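Local atomic coordinates of putative polysaccharide binding proteins (DUF1812) (Bacteroides thetaiotaomicron VPI-5482, PDB entry 3GF8), a protein that is of unknown function but probably takes part in assembling or anchoring fimbriae at the outer membrane. Residues A[87-92]-A[104-109]; A[184-188]-A[216-221]. Numbering follows the deposited sequence.

Contact 1: residues A[87-92]-A[104-109]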
# COMPACT_ATOMS: atom_id res chain seq x y z
N ASP A 87 10.05 9.93 -5.68
CA ASP A 87 11.41 9.45 -5.50
C ASP A 87 11.60 8.08 -4.90
O ASP A 87 12.69 7.55 -5.02
CB ASP A 87 12.20 10.42 -4.65
CG ASP A 87 12.44 11.72 -5.37
OD1 ASP A 87 12.57 11.68 -6.62
OD2 ASP A 87 12.48 12.78 -4.70
N SER A 88 10.59 7.50 -4.28
CA SER A 88 10.78 6.19 -3.66
C SER A 88 10.80 5.05 -4.64
O SER A 88 11.31 3.96 -4.31
CB SER A 88 9.71 5.90 -2.62
OG SER A 88 9.73 6.89 -1.61
N TYR A 89 10.31 5.30 -5.86
CA TYR A 89 10.05 4.21 -6.76
C TYR A 89 10.75 4.43 -8.09
O TYR A 89 10.81 5.55 -8.56
CB TYR A 89 8.55 4.12 -7.00
CG TYR A 89 7.74 4.25 -5.75
CD1 TYR A 89 7.62 3.18 -4.89
CD2 TYR A 89 7.09 5.43 -5.42
CE1 TYR A 89 6.87 3.26 -3.72
CE2 TYR A 89 6.32 5.51 -4.25
CZ TYR A 89 6.22 4.41 -3.41
OH TYR A 89 5.49 4.44 -2.21
N ASP A 90 11.27 3.34 -8.67
CA ASP A 90 11.63 3.32 -10.10
C ASP A 90 10.56 2.61 -10.87
O ASP A 90 10.24 1.46 -10.56
CB ASP A 90 12.95 2.57 -10.34
CG ASP A 90 14.15 3.32 -9.73
OD1 ASP A 90 14.31 4.55 -9.97
OD2 ASP A 90 14.91 2.67 -9.00
N ILE A 91 10.04 3.29 -11.88
CA ILE A 91 9.09 2.69 -12.80
C ILE A 91 9.87 2.52 -14.10
O ILE A 91 10.49 3.46 -14.57
CB ILE A 91 7.86 3.60 -13.02
CG1 ILE A 91 7.17 3.93 -11.67
CG2 ILE A 91 6.88 2.93 -14.01
CD1 ILE A 91 6.13 5.14 -11.72
N THR A 92 9.85 1.33 -14.67
CA THR A 92 10.57 1.09 -15.93
C THR A 92 10.15 2.10 -17.01
O THR A 92 8.98 2.53 -17.06
CB THR A 92 10.35 -0.36 -16.42
OG1 THR A 92 8.98 -0.64 -16.42
CG2 THR A 92 11.01 -1.39 -15.48
N LEU A 104 6.13 -3.01 -17.95
CA LEU A 104 5.93 -1.93 -16.98
C LEU A 104 5.99 -2.50 -15.56
O LEU A 104 5.17 -3.36 -15.19
CB LEU A 104 4.58 -1.22 -17.19
CG LEU A 104 4.37 0.05 -16.36
CD1 LEU A 104 5.41 1.02 -16.75
CD2 LEU A 104 2.99 0.67 -16.56
N LYS A 105 6.97 -2.05 -14.78
CA LYS A 105 7.15 -2.57 -13.44
C LYS A 105 7.55 -1.41 -12.56
O LYS A 105 8.21 -0.51 -13.00
CB LYS A 105 8.24 -3.61 -13.45
CG LYS A 105 8.04 -4.71 -14.48
CD LYS A 105 9.13 -5.73 -14.42
CE LYS A 105 8.78 -6.89 -15.30
NZ LYS A 105 9.98 -7.63 -15.61
N LEU A 106 7.15 -1.47 -11.29
CA LEU A 106 7.46 -0.44 -10.32
C LEU A 106 8.23 -1.16 -9.23
O LEU A 106 7.83 -2.24 -8.76
CB LEU A 106 6.18 0.19 -9.82
CG LEU A 106 6.26 1.34 -8.79
CD1 LEU A 106 5.10 2.29 -8.91
CD2 LEU A 106 6.30 0.79 -7.40
N LYS A 107 9.37 -0.60 -8.86
CA LYS A 107 10.18 -1.22 -7.82
C LYS A 107 10.49 -0.20 -6.73
O LYS A 107 10.93 0.91 -7.02
CB LYS A 107 11.45 -1.83 -8.41
CG LYS A 107 12.29 -2.49 -7.37
CD LYS A 107 13.60 -3.02 -7.91
CE LYS A 107 13.49 -4.50 -8.25
NZ LYS A 107 14.74 -5.03 -8.85
N LEU A 108 10.20 -0.54 -5.48
CA LEU A 108 10.61 0.30 -4.35
C LEU A 108 12.14 0.31 -4.31
O LEU A 108 12.76 -0.75 -4.38
CB LEU A 108 10.07 -0.26 -3.02
CG LEU A 108 10.43 0.40 -1.70
CD1 LEU A 108 9.94 1.84 -1.63
CD2 LEU A 108 9.88 -0.45 -0.49
N LYS A 109 12.74 1.50 -4.25
CA LYS A 109 14.18 1.62 -4.20
C LYS A 109 14.70 1.10 -2.88
O LYS A 109 14.09 1.35 -1.82
CB LYS A 109 14.58 3.09 -4.37
CG LYS A 109 14.28 3.66 -5.78
CD LYS A 109 14.82 5.08 -5.87
CE LYS A 109 14.42 5.81 -7.11
NZ LYS A 109 14.57 7.29 -6.90
O HOH W 1 12.23 7.77 -8.98
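Side chains of two short antiparallel strands, 89-91 and 105-108, interdigitate on one apolar face, onto which the non-hydrogen-bonded pairs Y89-L108 and I91-L106 project. L106 fits between Y89 and I91: its CD2 lies 3.7 Å from Y89 CD1, its CD1 3.8 Å from I91 CG1. I91 in turn sits between L106 and L104, with its CG2 3.6 Å from L104 CD1, while L108 CD1 fills the space beside Y89 CE1 (4.0 Å).

The strand axes approach to 4.6 Å, with 161° between their N-to-C directions. K109 N donates to S88 O (2.8 Å), D90 and K107 form the hydrogen-bonded pair (N to O 3.0 and 2.8 Å), and T92 N reaches K105 O (3.0 Å). T92 OG1, also hydrogen-bonded to D103 O, accepts from K105 N (3.0 Å), so a side chain continues the ladder past the last bridge. D90 and K107 occupy the opposite face. K109 arches back over strand 89-91, its CE 3.1 Å from D90 OD1, but its NZ stays 4.1 Å from that oxygen, beyond a salt bridge, and donates to D87 O (2.7 Å); a water links NZ to Y89 O.

Below, I91 and L104 pack on Y42 of strand 38-44, L104 and L106 on M80 and W82 of strand 75-83, and L108 on L193 and F195 of strand 193-195, while 180-182 pairs along the other edge of 105-108 to complete a three-stranded antiparallel sheet.

Contact 2: residues A[184-188]-A[216-221]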
# COMPACT_ATOMS: atom_id res chain seq x y z
N ASP A 184 -0.25 -5.23 -13.56
CA ASP A 184 -1.53 -5.69 -13.00
C ASP A 184 -1.61 -5.55 -11.46
O ASP A 184 -2.56 -6.04 -10.84
CB ASP A 184 -1.80 -7.16 -13.41
CG ASP A 184 -0.76 -8.16 -12.85
OD1 ASP A 184 0.23 -7.78 -12.19
OD2 ASP A 184 -0.96 -9.35 -13.05
N ASN A 185 -0.63 -4.88 -10.86
CA ASN A 185 -0.52 -4.66 -9.40
C ASN A 185 -0.10 -5.93 -8.63
O ASN A 185 -0.16 -5.96 -7.41
CB ASN A 185 -1.83 -4.06 -8.82
CG ASN A 185 -1.59 -3.18 -7.58
OD1 ASN A 185 -0.55 -2.54 -7.44
ND2 ASN A 185 -2.56 -3.15 -6.68
N SER A 186 0.35 -6.97 -9.33
CA SER A 186 0.76 -8.18 -8.63
C SER A 186 2.21 -8.10 -8.19
O SER A 186 3.03 -7.39 -8.78
CB SER A 186 0.54 -9.42 -9.50
OG SER A 186 1.41 -9.41 -10.64
N LEU A 187 2.51 -8.83 -7.13
CA LEU A 187 3.87 -8.87 -6.61
C LEU A 187 4.75 -9.72 -7.52
O LEU A 187 4.54 -10.91 -7.69
CB LEU A 187 3.89 -9.40 -5.19
CG LEU A 187 3.53 -8.46 -4.03
CD1 LEU A 187 2.21 -7.84 -4.23
CD2 LEU A 187 3.52 -9.28 -2.75
N LEU A 188 5.74 -9.08 -8.14
CA LEU A 188 6.77 -9.76 -8.91
C LEU A 188 7.80 -10.35 -7.96
O LEU A 188 7.86 -10.00 -6.78
CB LEU A 188 7.44 -8.76 -9.87
CG LEU A 188 6.48 -8.02 -10.81
CD1 LEU A 188 7.21 -7.07 -11.79
CD2 LEU A 188 5.62 -9.04 -11.59
N ARG A 216 2.25 -3.66 -0.48
CA ARG A 216 0.93 -4.27 -0.42
C ARG A 216 0.86 -5.36 0.60
O ARG A 216 1.82 -6.17 0.72
CB ARG A 216 0.55 -4.87 -1.76
CG ARG A 216 0.42 -3.82 -2.88
CD ARG A 216 -0.28 -4.40 -4.08
NE ARG A 216 -1.69 -4.62 -3.79
CZ ARG A 216 -2.47 -5.51 -4.39
NH1 ARG A 216 -1.99 -6.34 -5.32
NH2 ARG A 216 -3.74 -5.60 -4.06
N LEU A 217 -0.23 -5.36 1.38
CA LEU A 217 -0.57 -6.50 2.24
C LEU A 217 -1.47 -7.46 1.46
O LEU A 217 -2.54 -7.08 1.04
CB LEU A 217 -1.22 -6.03 3.55
CG LEU A 217 -0.30 -5.15 4.41
CD1 LEU A 217 -1.08 -4.33 5.42
CD2 LEU A 217 0.79 -5.99 5.08
N MSE A 218 -0.98 -8.68 1.26
CA MSE A 218 -1.65 -9.70 0.43
C MSE A 218 -2.18 -10.87 1.26
O MSE A 218 -1.49 -11.44 2.13
CB MSE A 218 -0.66 -10.26 -0.62
CG MSE A 218 -0.08 -9.17 -1.56
SE MSE A 218 -1.39 -8.07 -2.45
CE MSE A 218 -2.18 -9.51 -3.57
N GLU A 219 -3.41 -11.27 0.97
CA GLU A 219 -4.02 -12.33 1.75
C GLU A 219 -3.31 -13.65 1.59
O GLU A 219 -3.33 -14.47 2.48
CB GLU A 219 -5.52 -12.47 1.47
CG GLU A 219 -5.93 -13.11 0.22
CD GLU A 219 -7.33 -13.64 0.38
OE1 GLU A 219 -7.47 -14.68 1.07
OE2 GLU A 219 -8.29 -13.01 -0.13
N ASP A 220 -2.64 -13.84 0.46
CA ASP A 220 -1.94 -15.08 0.23
C ASP A 220 -0.45 -14.98 0.63
O ASP A 220 0.32 -15.87 0.27
CB ASP A 220 -2.09 -15.51 -1.24
CG ASP A 220 -1.49 -14.52 -2.21
OD1 ASP A 220 -1.27 -13.33 -1.86
OD2 ASP A 220 -1.24 -14.94 -3.37
N ARG A 221 -0.05 -13.92 1.35
CA ARG A 221 1.32 -13.82 1.88
C ARG A 221 1.39 -14.06 3.37
O ARG A 221 0.36 -14.08 4.05
CB ARG A 221 1.93 -12.46 1.53
CG ARG A 221 2.25 -12.33 0.04
CD ARG A 221 3.64 -12.68 -0.24
NE ARG A 221 3.92 -12.74 -1.68
CZ ARG A 221 5.06 -12.38 -2.26
NH1 ARG A 221 6.06 -11.84 -1.56
NH2 ARG A 221 5.21 -12.51 -3.56
O HOH W 2 7.78 -11.38 -4.40
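Two arginine side chains, R216 and R221, carry most of this loop-to-loop contact from one side, and each presents a guanidinium face to the other loop. L187 CD2 rests over that of R221, 3.5 Å from CZ. Over that of R216 lies N185 ND2, 3.3 Å from CZ; this amide donates to D148 OD1, and it and R216 NE, 3.4 Å apart, are both donors. L187 points into the gap between the arginines, where its CD1 meets CG of selenomethionine M218 (3.8 Å) and R216 CB (4.2 Å). The sole direct hydrogen bond between the segments, R216 NH1 to N185 O (2.8 Å), is weak.

Local turns shape both loops. D184 OD1 accepts from S186 N (3.0 Å) in an Asx turn and also from S186 OG (2.5 Å), and a type I beta turn runs from M218 to R221. The second loop joins strands 209-214 and 224-229 of different sheets. Salt bridges tie R216 to D262 of helix 257-263 and R221 to E176; a water joins R221 NH2 (2.9 Å) to L188 O (2.8 Å).

How the contacts relate
Strand 180-182 is the element that connects the two contacts. It pairs with strand 105-108 of contact 1 through backbone hydrogen bonds, and two residues later the chain enters the 184-188 loop of contact 2. The contact centres lie 16 Å apart, but their edges meet directly: K105 CD packs 3.5 Å from L188 CD1. Contact 1 closes before contact 2 opens along the chain, and their characters differ, with 632 Å² buried between paired strands against 294 Å² between two irregular loops. Together they lead from the small three-stranded sheet to the loop between strands 209-214 and 224-229, which packs against helix 257-263.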